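Local coordinates for Two-component system sensor histidine kinase (Bacteroides thetaiotaomicron, PDB 3OTT), which probably senses saccharides outside the cell through this extracellular propeller and sandwich part and, as a membrane-bound histidine kinase, relays the signal to transcription, at residues L329-D332 with F336-F339; R347-D350 with H356-I359; Q384-A389 with Y397-R402; S570-T575 with D609-G614. All coordinates share one frame; numbering follows the deposited sequence.

Overall arrangement
The four contacts lie in the beta-propeller formed by strands from 310-313 to 618-623, and follow one another along the chain. Contacts 1 and 2 share one four-stranded antiparallel blade, 326-361, with centres about 10 Å apart: contact 1 joins its first two strands and contact 2 its last two. Contact 3 belongs to the next blade, centred about 12 Å from contact 1, which it meets through Tyr397 and Tyr399. In contact 4 the blade of 570-575 packs on that of 610-615, which takes in strand 310-313 and so closes the ring. The centre of contact 4 is about 15 Å from that of contact 1 and 25 Å from that of contact 3. Contacts 1-3 thus hold strand pairs within two neighbouring blades.

Contact 1: L329-D332 with F336-F339; sequences LFRD and FYWF
Arg331 lies over the Tyr337 ring, a cross-strand pair whose contacts can be followed outward. Arg331 CB is 3.9 Å from Phe336 O. With CG anti to the backbone N (chi1 -164°), the chain then runs extended over the ring: Arg331 CG stands 3.9 Å from the ring centroid of Tyr337, a CH-pi contact over the face, and CD reaches CE2. Arg331 NE is 3.3 Å from Tyr337 CZ, and the guanidinium, its plane 22° from that of the ring, has Tyr337 OH over one face. Gly335 O accepts from NE and Asp605 forms a salt bridge with NH1, which together fix the rotation of the group. Asp332 uses both carboxylate oxygens on the other segment. Asp332 OD1 accepts from Phe336 N at 2.9 Å, while Asp332 OD2 accepts from Trp338 NE1 at 3.1 Å; the oxygen lies in the indole plane, but the donor stands above the carboxylate plane. Tyr399 OH probably also bonds OD2. Beyond Arg331, Leu329 CD2 sits over the Phe339 face, 3.5 Å from its centroid. The backbones pair antiparallel, with Trp338 N bonded to Phe330 O at 2.6 Å. This hairpin has strand 344-348 along the far edge of 337-341. Strand 375-380 packs against the face bearing Phe330 and Trp338, and strand 601-605 against that bearing Leu329 and Tyr337.

Contact 2: R347-D350 with H356-I359; sequences RFTD and HDAI
Arg347 and Ile359 form an antiparallel hydrogen-bonded pair, their CA atoms 5.1 Å apart, in which Arg347 N donates to Ile359 O at 2.8 Å and Ile359 N returns to Arg347 O at 2.7 Å. The two side chains leave the same face of the sheet side by side. Arg347 starts extended but bends at its third torsion (chi3 86°), which brings the guanidinium across the end of Ile359: CD1 lies 3.7 Å above its plane, offset toward the rim, with NH2 the nearest nitrogen. This is an apolar cover over a flat cation, without a polar bond. On the other side of the strand, Phe348 CB meets Ala358 CB at 4.1 Å, while the Phe348 ring turns away to pack on Tyr337 and Phe339. Past the paired residues a side-chain bond takes over from the backbone. Thr349 OG1 donates to Asp357 OD1 at 2.9 Å, using the syn lone pair of that oxygen, and the two side chains cross at about a right angle. Asp357 holds CG between its backbone N and carbonyl carbon (chi1 65°), which lifts the carboxylate to the hydroxyl. The intervening loop is tied down by Asp350, whose OD1 and OD2 accept from the backbone N of Glu354 and Arg355; Glu354 and Ala352 line the site of the bound hexatantalum dodecabromide. Such a pairing of third and outermost strands, joined by a loop, completes a four-stranded beta-propeller blade.

Contact 3: Q384-A389 with Y397-R402; sequences QQLWIA and YDYATR
Leu386 and Tyr397 are joined by one direct backbone bond, Tyr397 N to Leu386 O, at 2.9 Å and an N-H...O angle of 167°. Where the return bond of the strand pair would lie, a water mediates instead: it accepts from Leu386 N at 2.6 Å and donates to Tyr397 O at 2.6 Å, with a weak further bond to Gln385 OE1. Leu386 carries CG anti to its backbone N (chi1 -162°), and beside the water bridge its CB packs on Tyr397 CB at 3.9 Å and on Tyr399 OH at 3.6 Å, the Leu386 and Tyr399 side chains crossing at about a right angle. The tyrosines support each other, for Tyr397 CD2 stands 3.5 Å above the centre of the Tyr399 ring. Farther out, Tyr397 OH bonds Tyr361 OH, Tyr399 OH turns to the Asp332 carboxylate at a doubtfully short separation, and Lys334 makes a cation-pi contact with Tyr399. Gln385 OE1 also bonds Arg396. The turn after the strand is set by Asp398: its OD1 accepts from Ala400 N at 2.9 Å, an Asx turn, and from Thr401 N. Arg402 N closes on Asp398 O. The result is the middle hairpin of a propeller blade, strands 386-390 and 393-398, opening at a water-bridged end before an Asx turn leads into outer strand 403-410.

Contact 4: S570-T575 with D609-G614; sequences SIWVST and DCVYLG
Two residues before Val611, which meets Trp572 across the blades, Asp609 OD1 is gripped twice, by a salt bridge from Lys568 NZ and a hydrogen bond with Ser624 OG. The Lys568 bridge ties the approach to strand 570-575 to the start of strand 610-615. Asp609 and Cys610 both face Asp605, forming a G1 beta bulge there. Across the gap itself no hydrogen bond forms, and the nearest CA atoms, those of Trp572 and Val611, are 9.6 Å apart, so side chains alone span it. Trp572 and Val611 come from opposite directions. Val611 CG2 lies over the indole face, 4.0 Å from the centroid of the six-membered ring and 16° off its normal, a CH-pi contact. Its other methyl, CG1, is 3.7 Å from Trp572 CZ3. Val611 has CG1 anti to the backbone N (chi1 180°), which spreads the two methyls across the ring. Leu613 CD2 meets the ring edge, near its plane, more loosely at 4.5 Å from CZ3. Val567 and Ile581 flank Trp572 in its own sheet, while Phe604 lies beside Val611. Apolar side chains meeting between two four-stranded sheets, with no backbone bond between them, are the face-to-face blade packing of a beta-propeller.

Contact 1: L329-D332 with F336-F339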
loop_
_atom_site.group_PDB
_atom_site.type_symbol
_atom_site.label_atom_id
_atom_site.label_comp_id
_atom_site.label_asym_id
_atom_site.label_seq_id
_atom_site.Cartn_x
_atom_site.Cartn_y
_atom_site.Cartn_z
ATOM N N LEU B 329 23.054 -3.762 -1.589
ATOM C CA LEU B 329 22.479 -4.311 -2.797
ATOM C C LEU B 329 23.455 -5.387 -3.266
ATOM O O LEU B 329 24.699 -5.249 -3.137
ATOM C CB LEU B 329 22.351 -3.221 -3.833
ATOM C CG LEU B 329 21.730 -1.907 -3.334
ATOM C CD1 LEU B 329 21.905 -0.830 -4.385
ATOM C CD2 LEU B 329 20.242 -2.061 -2.958
ATOM N N PHE B 330 22.877 -6.498 -3.723
ATOM C CA PHE B 330 23.616 -7.647 -4.158
ATOM C C PHE B 330 22.747 -8.478 -5.076
ATOM O O PHE B 330 21.547 -8.579 -4.899
ATOM C CB PHE B 330 24.077 -8.468 -2.954
ATOM C CG PHE B 330 25.110 -9.519 -3.301
ATOM C CD1 PHE B 330 26.458 -9.169 -3.456
ATOM C CD2 PHE B 330 24.724 -10.878 -3.477
ATOM C CE1 PHE B 330 27.429 -10.171 -3.790
ATOM C CE2 PHE B 330 25.660 -11.871 -3.821
ATOM C CZ PHE B 330 27.007 -11.522 -3.996
ATOM N N ARG B 331 23.341 -9.041 -6.093
ATOM C CA ARG B 331 22.646 -10.011 -6.942
ATOM C C ARG B 331 23.484 -11.312 -6.903
ATOM O O ARG B 331 24.682 -11.290 -7.169
ATOM C CB ARG B 331 22.551 -9.480 -8.383
ATOM C CG ARG B 331 21.535 -10.216 -9.230
ATOM C CD ARG B 331 21.753 -10.036 -10.674
ATOM N NE ARG B 331 20.627 -10.573 -11.412
ATOM C CZ ARG B 331 20.640 -10.727 -12.739
ATOM N NH1 ARG B 331 21.734 -10.385 -13.401
ATOM N NH2 ARG B 331 19.587 -11.214 -13.397
ATOM N N ASP B 332 22.861 -12.446 -6.563
ATOM C CA ASP B 332 23.627 -13.654 -6.402
ATOM C C ASP B 332 23.911 -14.415 -7.700
ATOM O O ASP B 332 23.367 -14.096 -8.759
ATOM C CB ASP B 332 23.053 -14.557 -5.298
ATOM C CG ASP B 332 21.759 -15.162 -5.663
ATOM O OD1 ASP B 332 21.404 -15.194 -6.866
ATOM O OD2 ASP B 332 21.073 -15.611 -4.718
ATOM N N PHE B 336 19.122 -13.985 -8.164
ATOM C CA PHE B 336 18.236 -13.302 -7.222
ATOM C C PHE B 336 18.844 -11.955 -6.858
ATOM O O PHE B 336 20.037 -11.862 -6.612
ATOM C CB PHE B 336 17.995 -14.112 -5.937
ATOM C CG PHE B 336 17.153 -15.369 -6.134
ATOM C CD1 PHE B 336 15.769 -15.286 -6.267
ATOM C CD2 PHE B 336 17.758 -16.643 -6.173
ATOM C CE1 PHE B 336 14.973 -16.466 -6.448
ATOM C CE2 PHE B 336 16.983 -17.825 -6.335
ATOM C CZ PHE B 336 15.597 -17.731 -6.479
ATOM N N TYR B 337 18.011 -10.927 -6.775
ATOM C CA TYR B 337 18.477 -9.671 -6.233
ATOM C C TYR B 337 18.211 -9.681 -4.755
ATOM O O TYR B 337 17.222 -10.245 -4.332
ATOM C CB TYR B 337 17.728 -8.505 -6.880
ATOM C CG TYR B 337 17.999 -8.384 -8.347
ATOM C CD1 TYR B 337 17.274 -9.117 -9.292
ATOM C CD2 TYR B 337 18.981 -7.501 -8.802
ATOM C CE1 TYR B 337 17.544 -8.956 -10.677
ATOM C CE2 TYR B 337 19.247 -7.349 -10.121
ATOM C CZ TYR B 337 18.544 -8.064 -11.059
ATOM O OH TYR B 337 18.879 -7.844 -12.377
ATOM N N TRP B 338 19.111 -9.062 -3.981
ATOM C CA TRP B 338 18.991 -8.982 -2.548
ATOM C C TRP B 338 19.312 -7.548 -2.140
ATOM O O TRP B 338 20.488 -7.142 -2.143
ATOM C CB TRP B 338 19.996 -9.894 -1.874
ATOM C CG TRP B 338 19.776 -11.364 -2.048
ATOM C CD1 TRP B 338 20.367 -12.196 -2.969
ATOM C CD2 TRP B 338 18.964 -12.194 -1.224
ATOM N NE1 TRP B 338 19.933 -13.490 -2.791
ATOM C CE2 TRP B 338 19.066 -13.514 -1.728
ATOM C CE3 TRP B 338 18.117 -11.944 -0.137
ATOM C CZ2 TRP B 338 18.416 -14.588 -1.121
ATOM C CZ3 TRP B 338 17.464 -12.974 0.422
ATOM C CH2 TRP B 338 17.631 -14.299 -0.049
ATOM N N PHE B 339 18.247 -6.817 -1.799
ATOM C CA PHE B 339 18.311 -5.409 -1.491
ATOM C C PHE B 339 17.826 -5.272 -0.040
ATOM O O PHE B 339 16.648 -5.556 0.282
ATOM C CB PHE B 339 17.364 -4.672 -2.405
ATOM C CG PHE B 339 17.911 -4.415 -3.788
ATOM C CD1 PHE B 339 18.937 -5.197 -4.318
ATOM C CD2 PHE B 339 17.366 -3.389 -4.569
ATOM C CE1 PHE B 339 19.433 -4.945 -5.575
ATOM C CE2 PHE B 339 17.848 -3.134 -5.837
ATOM C CZ PHE B 339 18.913 -3.937 -6.343
#

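Contact 2: R347-D350 with H356-I359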
loop_
_atom_site.group_PDB
_atom_site.type_symbol
_atom_site.label_atom_id
_atom_site.label_comp_id
_atom_site.label_asym_id
_atom_site.label_seq_id
_atom_site.Cartn_x
_atom_site.Cartn_y
_atom_site.Cartn_z
ATOM N N ARG B 347 14.269 -10.217 -1.202
ATOM C CA ARG B 347 14.651 -11.049 -2.332
ATOM C C ARG B 347 13.636 -10.969 -3.472
ATOM O O ARG B 347 12.431 -11.134 -3.250
ATOM C CB ARG B 347 14.661 -12.524 -1.942
ATOM C CG ARG B 347 15.515 -13.391 -2.803
ATOM C CD ARG B 347 15.225 -14.825 -2.464
ATOM N NE ARG B 347 14.080 -15.294 -3.230
ATOM C CZ ARG B 347 13.731 -16.571 -3.362
ATOM N NH1 ARG B 347 14.438 -17.516 -2.764
ATOM N NH2 ARG B 347 12.692 -16.895 -4.129
ATOM N N PHE B 348 14.127 -10.789 -4.695
ATOM C CA PHE B 348 13.227 -10.636 -5.826
ATOM C C PHE B 348 14.000 -10.921 -7.112
ATOM O O PHE B 348 15.231 -10.929 -7.089
ATOM C CB PHE B 348 12.554 -9.226 -5.799
ATOM C CG PHE B 348 13.500 -8.079 -5.990
ATOM C CD1 PHE B 348 14.309 -7.628 -4.933
ATOM C CD2 PHE B 348 13.573 -7.419 -7.226
ATOM C CE1 PHE B 348 15.212 -6.516 -5.120
ATOM C CE2 PHE B 348 14.459 -6.330 -7.420
ATOM C CZ PHE B 348 15.311 -5.890 -6.355
ATOM N N THR B 349 13.324 -11.189 -8.211
ATOM C CA THR B 349 14.013 -11.591 -9.431
ATOM C C THR B 349 13.991 -10.583 -10.591
ATOM O O THR B 349 14.825 -10.647 -11.506
ATOM C CB THR B 349 13.454 -12.902 -9.986
ATOM O OG1 THR B 349 12.070 -12.701 -10.306
ATOM C CG2 THR B 349 13.605 -14.043 -8.949
ATOM N N ASP B 350 13.057 -9.657 -10.614
ATOM C CA ASP B 350 13.192 -8.654 -11.679
ATOM C C ASP B 350 13.054 -7.226 -11.148
ATOM O O ASP B 350 12.135 -6.945 -10.387
ATOM C CB ASP B 350 12.261 -8.928 -12.895
ATOM C CG ASP B 350 10.839 -8.389 -12.688
ATOM O OD1 ASP B 350 10.477 -7.430 -13.426
ATOM O OD2 ASP B 350 10.093 -8.916 -11.798
ATOM N N HIS B 356 5.357 -10.942 -9.392
ATOM C CA HIS B 356 5.099 -10.376 -8.053
ATOM C C HIS B 356 5.554 -11.399 -7.000
ATOM O O HIS B 356 4.747 -11.993 -6.280
ATOM C CB HIS B 356 3.628 -9.933 -7.895
ATOM C CG HIS B 356 3.189 -8.885 -8.894
ATOM N ND1 HIS B 356 3.656 -7.584 -8.875
ATOM C CD2 HIS B 356 2.310 -8.946 -9.929
ATOM C CE1 HIS B 356 3.095 -6.894 -9.858
ATOM N NE2 HIS B 356 2.273 -7.698 -10.513
ATOM N N ASP B 357 6.876 -11.580 -6.925
ATOM C CA ASP B 357 7.500 -12.720 -6.235
ATOM C C ASP B 357 8.596 -12.269 -5.258
ATOM O O ASP B 357 9.560 -12.987 -5.021
ATOM C CB ASP B 357 8.100 -13.702 -7.263
ATOM C CG ASP B 357 9.263 -13.100 -8.067
ATOM O OD1 ASP B 357 9.759 -13.839 -8.943
ATOM O OD2 ASP B 357 9.704 -11.930 -7.853
ATOM N N ALA B 358 8.437 -11.071 -4.728
ATOM C CA ALA B 358 9.355 -10.555 -3.715
ATOM C C ALA B 358 9.129 -11.315 -2.430
ATOM O O ALA B 358 8.001 -11.652 -2.078
ATOM C CB ALA B 358 9.103 -9.090 -3.504
ATOM N N ILE B 359 10.204 -11.598 -1.728
ATOM C CA ILE B 359 10.072 -12.064 -0.356
ATOM C C ILE B 359 10.813 -11.086 0.563
ATOM O O ILE B 359 11.967 -10.727 0.305
ATOM C CB ILE B 359 10.644 -13.470 -0.208
ATOM C CG1 ILE B 359 9.872 -14.428 -1.108
ATOM C CG2 ILE B 359 10.582 -13.955 1.234
ATOM C CD1 ILE B 359 10.587 -15.762 -1.230
#

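Contact 3: Q384-A389 with Y397-R402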
loop_
_atom_site.group_PDB
_atom_site.type_symbol
_atom_site.label_atom_id
_atom_site.label_comp_id
_atom_site.label_asym_id
_atom_site.label_seq_id
_atom_site.Cartn_x
_atom_site.Cartn_y
_atom_site.Cartn_z
ATOM N N GLN B 384 29.112 -20.710 -3.264
ATOM C CA GLN B 384 27.800 -20.147 -3.609
ATOM C C GLN B 384 26.785 -20.109 -2.421
ATOM O O GLN B 384 25.583 -20.092 -2.627
ATOM C CB GLN B 384 27.203 -20.816 -4.888
ATOM C CG GLN B 384 28.100 -20.619 -6.168
ATOM C CD GLN B 384 29.299 -21.628 -6.214
ATOM O OE1 GLN B 384 29.094 -22.820 -6.111
ATOM N NE2 GLN B 384 30.520 -21.134 -6.313
ATOM N N GLN B 385 27.264 -20.047 -1.192
ATOM C CA GLN B 385 26.345 -19.905 -0.083
ATOM C C GLN B 385 26.195 -18.386 0.224
ATOM O O GLN B 385 27.168 -17.628 0.246
ATOM C CB GLN B 385 26.875 -20.652 1.138
ATOM C CG GLN B 385 27.038 -22.204 1.031
ATOM C CD GLN B 385 25.706 -22.914 1.109
ATOM O OE1 GLN B 385 24.924 -22.707 2.048
ATOM N NE2 GLN B 385 25.412 -23.725 0.100
ATOM N N LEU B 386 24.964 -17.971 0.506
ATOM C CA LEU B 386 24.640 -16.587 0.701
ATOM C C LEU B 386 24.747 -16.246 2.221
ATOM O O LEU B 386 24.045 -16.856 3.021
ATOM C CB LEU B 386 23.216 -16.362 0.201
ATOM C CG LEU B 386 22.772 -14.911 -0.102
ATOM C CD1 LEU B 386 22.429 -14.187 1.111
ATOM C CD2 LEU B 386 23.825 -14.116 -0.865
ATOM N N TRP B 387 25.617 -15.305 2.583
ATOM C CA TRP B 387 25.715 -14.855 3.961
ATOM C C TRP B 387 25.273 -13.375 4.180
ATOM O O TRP B 387 25.467 -12.542 3.303
ATOM C CB TRP B 387 27.122 -14.981 4.465
ATOM C CG TRP B 387 27.662 -16.427 4.453
ATOM C CD1 TRP B 387 28.283 -17.033 3.422
ATOM C CD2 TRP B 387 27.694 -17.355 5.541
ATOM N NE1 TRP B 387 28.672 -18.280 3.765
ATOM C CE2 TRP B 387 28.333 -18.513 5.070
ATOM C CE3 TRP B 387 27.265 -17.315 6.871
ATOM C CZ2 TRP B 387 28.539 -19.624 5.861
ATOM C CZ3 TRP B 387 27.462 -18.402 7.659
ATOM C CH2 TRP B 387 28.093 -19.557 7.157
ATOM N N ILE B 388 24.689 -13.054 5.340
ATOM C CA ILE B 388 24.358 -11.658 5.607
ATOM C C ILE B 388 24.922 -11.273 6.982
ATOM O O ILE B 388 24.956 -12.126 7.913
ATOM C CB ILE B 388 22.836 -11.339 5.459
ATOM C CG1 ILE B 388 22.038 -12.246 6.370
ATOM C CG2 ILE B 388 22.299 -11.535 3.943
ATOM C CD1 ILE B 388 20.633 -11.665 6.691
ATOM N N ALA B 389 25.389 -10.030 7.097
ATOM C CA ALA B 389 25.807 -9.547 8.384
ATOM C C ALA B 389 24.739 -8.578 8.836
ATOM O O ALA B 389 24.258 -7.726 8.024
ATOM C CB ALA B 389 27.214 -8.845 8.298
ATOM N N TYR B 397 21.780 -18.233 4.198
ATOM C CA TYR B 397 20.512 -18.593 3.559
ATOM C C TYR B 397 20.453 -20.053 3.186
ATOM O O TYR B 397 21.414 -20.579 2.656
ATOM C CB TYR B 397 20.286 -17.819 2.285
ATOM C CG TYR B 397 18.850 -17.787 1.782
ATOM C CD1 TYR B 397 17.784 -17.315 2.609
ATOM C CD2 TYR B 397 18.552 -18.156 0.457
ATOM C CE1 TYR B 397 16.506 -17.228 2.124
ATOM C CE2 TYR B 397 17.278 -18.074 -0.031
ATOM C CZ TYR B 397 16.245 -17.621 0.796
ATOM O OH TYR B 397 14.952 -17.546 0.291
ATOM N N ASP B 398 19.310 -20.672 3.442
ATOM C CA ASP B 398 18.969 -21.956 2.863
ATOM C C ASP B 398 17.968 -21.770 1.695
ATOM O O ASP B 398 16.769 -21.663 1.901
ATOM C CB ASP B 398 18.366 -22.837 3.941
ATOM C CG ASP B 398 18.256 -24.289 3.515
ATOM O OD1 ASP B 398 17.845 -24.569 2.345
ATOM O OD2 ASP B 398 18.562 -25.142 4.385
ATOM N N TYR B 399 18.466 -21.707 0.466
ATOM C CA TYR B 399 17.629 -21.708 -0.736
ATOM C C TYR B 399 16.495 -22.735 -0.802
ATOM O O TYR B 399 15.476 -22.477 -1.408
ATOM C CB TYR B 399 18.530 -21.897 -1.955
ATOM C CG TYR B 399 19.351 -20.668 -2.226
ATOM C CD1 TYR B 399 18.791 -19.561 -2.906
ATOM C CD2 TYR B 399 20.678 -20.581 -1.776
ATOM C CE1 TYR B 399 19.540 -18.393 -3.145
ATOM C CE2 TYR B 399 21.451 -19.402 -2.015
ATOM C CZ TYR B 399 20.853 -18.335 -2.701
ATOM O OH TYR B 399 21.576 -17.212 -2.934
ATOM N N ALA B 400 16.676 -23.918 -0.239
ATOM C CA ALA B 400 15.627 -24.944 -0.376
ATOM C C ALA B 400 14.462 -24.659 0.536
ATOM O O ALA B 400 13.329 -24.851 0.141
ATOM C CB ALA B 400 16.161 -26.334 -0.145
ATOM N N THR B 401 14.718 -24.153 1.740
ATOM C CA THR B 401 13.617 -23.842 2.682
ATOM C C THR B 401 13.213 -22.352 2.637
ATOM O O THR B 401 12.168 -21.943 3.199
ATOM C CB THR B 401 13.998 -24.184 4.136
ATOM O OG1 THR B 401 15.027 -23.294 4.596
ATOM C CG2 THR B 401 14.454 -25.671 4.276
ATOM N N ARG B 402 14.062 -21.543 2.030
ATOM C CA ARG B 402 13.769 -20.126 1.873
ATOM C C ARG B 402 13.818 -19.433 3.232
ATOM O O ARG B 402 13.094 -18.510 3.479
ATOM C CB ARG B 402 12.452 -19.925 1.105
ATOM C CG ARG B 402 12.573 -20.282 -0.424
ATOM C CD ARG B 402 11.247 -20.233 -1.248
ATOM N NE ARG B 402 10.180 -21.038 -0.630
ATOM C CZ ARG B 402 8.972 -20.588 -0.259
ATOM N NH1 ARG B 402 8.605 -19.327 -0.482
ATOM N NH2 ARG B 402 8.100 -21.417 0.313
HETATM O O HOH W 1 23.393 -20.005 1.033
#

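Contact 4: S570-T575 with D609-G614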
loop_
_atom_site.group_PDB
_atom_site.type_symbol
_atom_site.label_atom_id
_atom_site.label_comp_id
_atom_site.label_asym_id
_atom_site.label_seq_id
_atom_site.Cartn_x
_atom_site.Cartn_y
_atom_site.Cartn_z
ATOM N N SER B 570 36.006 2.993 -13.877
ATOM C CA SER B 570 35.759 4.065 -12.956
ATOM C C SER B 570 35.460 3.569 -11.548
ATOM O O SER B 570 35.129 2.394 -11.332
ATOM C CB SER B 570 34.576 4.891 -13.478
ATOM O OG SER B 570 34.887 5.399 -14.776
ATOM N N ILE B 571 35.550 4.486 -10.593
ATOM C CA ILE B 571 34.847 4.289 -9.353
ATOM C C ILE B 571 33.698 5.287 -9.095
ATOM O O ILE B 571 33.866 6.500 -9.244
ATOM C CB ILE B 571 35.811 4.146 -8.146
ATOM C CG1 ILE B 571 34.988 4.296 -6.871
ATOM C CG2 ILE B 571 36.847 5.211 -8.158
ATOM C CD1 ILE B 571 35.707 3.830 -5.628
ATOM N N TRP B 572 32.521 4.773 -8.708
ATOM C CA TRP B 572 31.373 5.651 -8.396
ATOM C C TRP B 572 31.321 5.912 -6.917
ATOM O O TRP B 572 31.407 4.999 -6.142
ATOM C CB TRP B 572 30.026 5.049 -8.847
ATOM C CG TRP B 572 29.837 5.041 -10.362
ATOM C CD1 TRP B 572 30.836 4.939 -11.320
ATOM C CD2 TRP B 572 28.594 5.106 -11.081
ATOM N NE1 TRP B 572 30.271 4.973 -12.589
ATOM C CE2 TRP B 572 28.906 5.053 -12.470
ATOM C CE3 TRP B 572 27.255 5.169 -10.696
ATOM C CZ2 TRP B 572 27.929 5.110 -13.464
ATOM C CZ3 TRP B 572 26.257 5.224 -11.709
ATOM C CH2 TRP B 572 26.613 5.185 -13.068
ATOM N N VAL B 573 31.123 7.172 -6.548
ATOM C CA VAL B 573 31.188 7.610 -5.159
ATOM C C VAL B 573 29.967 8.452 -4.849
ATOM O O VAL B 573 29.794 9.555 -5.388
ATOM C CB VAL B 573 32.487 8.418 -4.886
ATOM C CG1 VAL B 573 32.659 8.692 -3.360
ATOM C CG2 VAL B 573 33.672 7.660 -5.359
ATOM N N SER B 574 29.109 7.912 -4.000
ATOM C CA SER B 574 27.898 8.581 -3.574
ATOM C C SER B 574 28.184 9.320 -2.271
ATOM O O SER B 574 28.780 8.748 -1.360
ATOM C CB SER B 574 26.822 7.546 -3.351
ATOM O OG SER B 574 25.667 8.202 -2.917
ATOM N N THR B 575 27.834 10.600 -2.218
ATOM C CA THR B 575 28.106 11.424 -1.067
ATOM C C THR B 575 26.828 12.198 -0.742
ATOM O O THR B 575 25.881 12.234 -1.531
ATOM C CB THR B 575 29.130 12.557 -1.353
ATOM O OG1 THR B 575 28.527 13.521 -2.243
ATOM C CG2 THR B 575 30.432 12.053 -1.947
ATOM N N ASP B 609 24.803 -4.643 -17.751
ATOM C CA ASP B 609 25.513 -3.362 -17.866
ATOM C C ASP B 609 24.751 -2.162 -17.231
ATOM O O ASP B 609 24.427 -1.169 -17.910
ATOM C CB ASP B 609 25.832 -3.099 -19.342
ATOM C CG ASP B 609 26.845 -1.989 -19.536
ATOM O OD1 ASP B 609 27.367 -1.489 -18.512
ATOM O OD2 ASP B 609 27.092 -1.613 -20.722
ATOM N N CYS B 610 24.414 -2.273 -15.952
ATOM C CA CYS B 610 23.764 -1.160 -15.290
ATOM C C CYS B 610 24.143 -1.042 -13.808
ATOM O O CYS B 610 24.751 -1.941 -13.238
ATOM C CB CYS B 610 22.268 -1.277 -15.467
ATOM S SG CYS B 610 21.668 -2.629 -14.548
ATOM N N VAL B 611 23.798 0.097 -13.211
ATOM C CA VAL B 611 24.121 0.420 -11.811
ATOM C C VAL B 611 22.840 0.690 -11.006
ATOM O O VAL B 611 21.985 1.453 -11.425
ATOM C CB VAL B 611 25.071 1.641 -11.715
ATOM C CG1 VAL B 611 25.409 1.980 -10.227
ATOM C CG2 VAL B 611 26.344 1.379 -12.493
ATOM N N TYR B 612 22.721 0.027 -9.859
ATOM C CA TYR B 612 21.613 0.222 -8.909
ATOM C C TYR B 612 22.059 1.177 -7.823
ATOM O O TYR B 612 23.153 1.001 -7.241
ATOM C CB TYR B 612 21.185 -1.113 -8.291
ATOM C CG TYR B 612 20.635 -2.040 -9.365
ATOM C CD1 TYR B 612 19.289 -1.999 -9.747
ATOM C CD2 TYR B 612 21.456 -2.925 -10.021
ATOM C CE1 TYR B 612 18.800 -2.816 -10.747
ATOM C CE2 TYR B 612 20.944 -3.787 -11.043
ATOM C CZ TYR B 612 19.642 -3.702 -11.401
ATOM O OH TYR B 612 19.180 -4.529 -12.392
ATOM N N LEU B 613 21.212 2.164 -7.534
ATOM C CA LEU B 613 21.585 3.183 -6.575
ATOM C C LEU B 613 20.528 3.176 -5.459
ATOM O O LEU B 613 19.382 3.572 -5.666
ATOM C CB LEU B 613 21.700 4.531 -7.259
ATOM C CG LEU B 613 22.696 4.640 -8.427
ATOM C CD1 LEU B 613 22.061 4.390 -9.826
ATOM C CD2 LEU B 613 23.378 6.017 -8.401
ATOM N N GLY B 614 20.887 2.655 -4.303
ATOM C CA GLY B 614 19.852 2.359 -3.313
ATOM C C GLY B 614 19.747 3.518 -2.387
ATOM O O GLY B 614 20.743 4.172 -2.070
#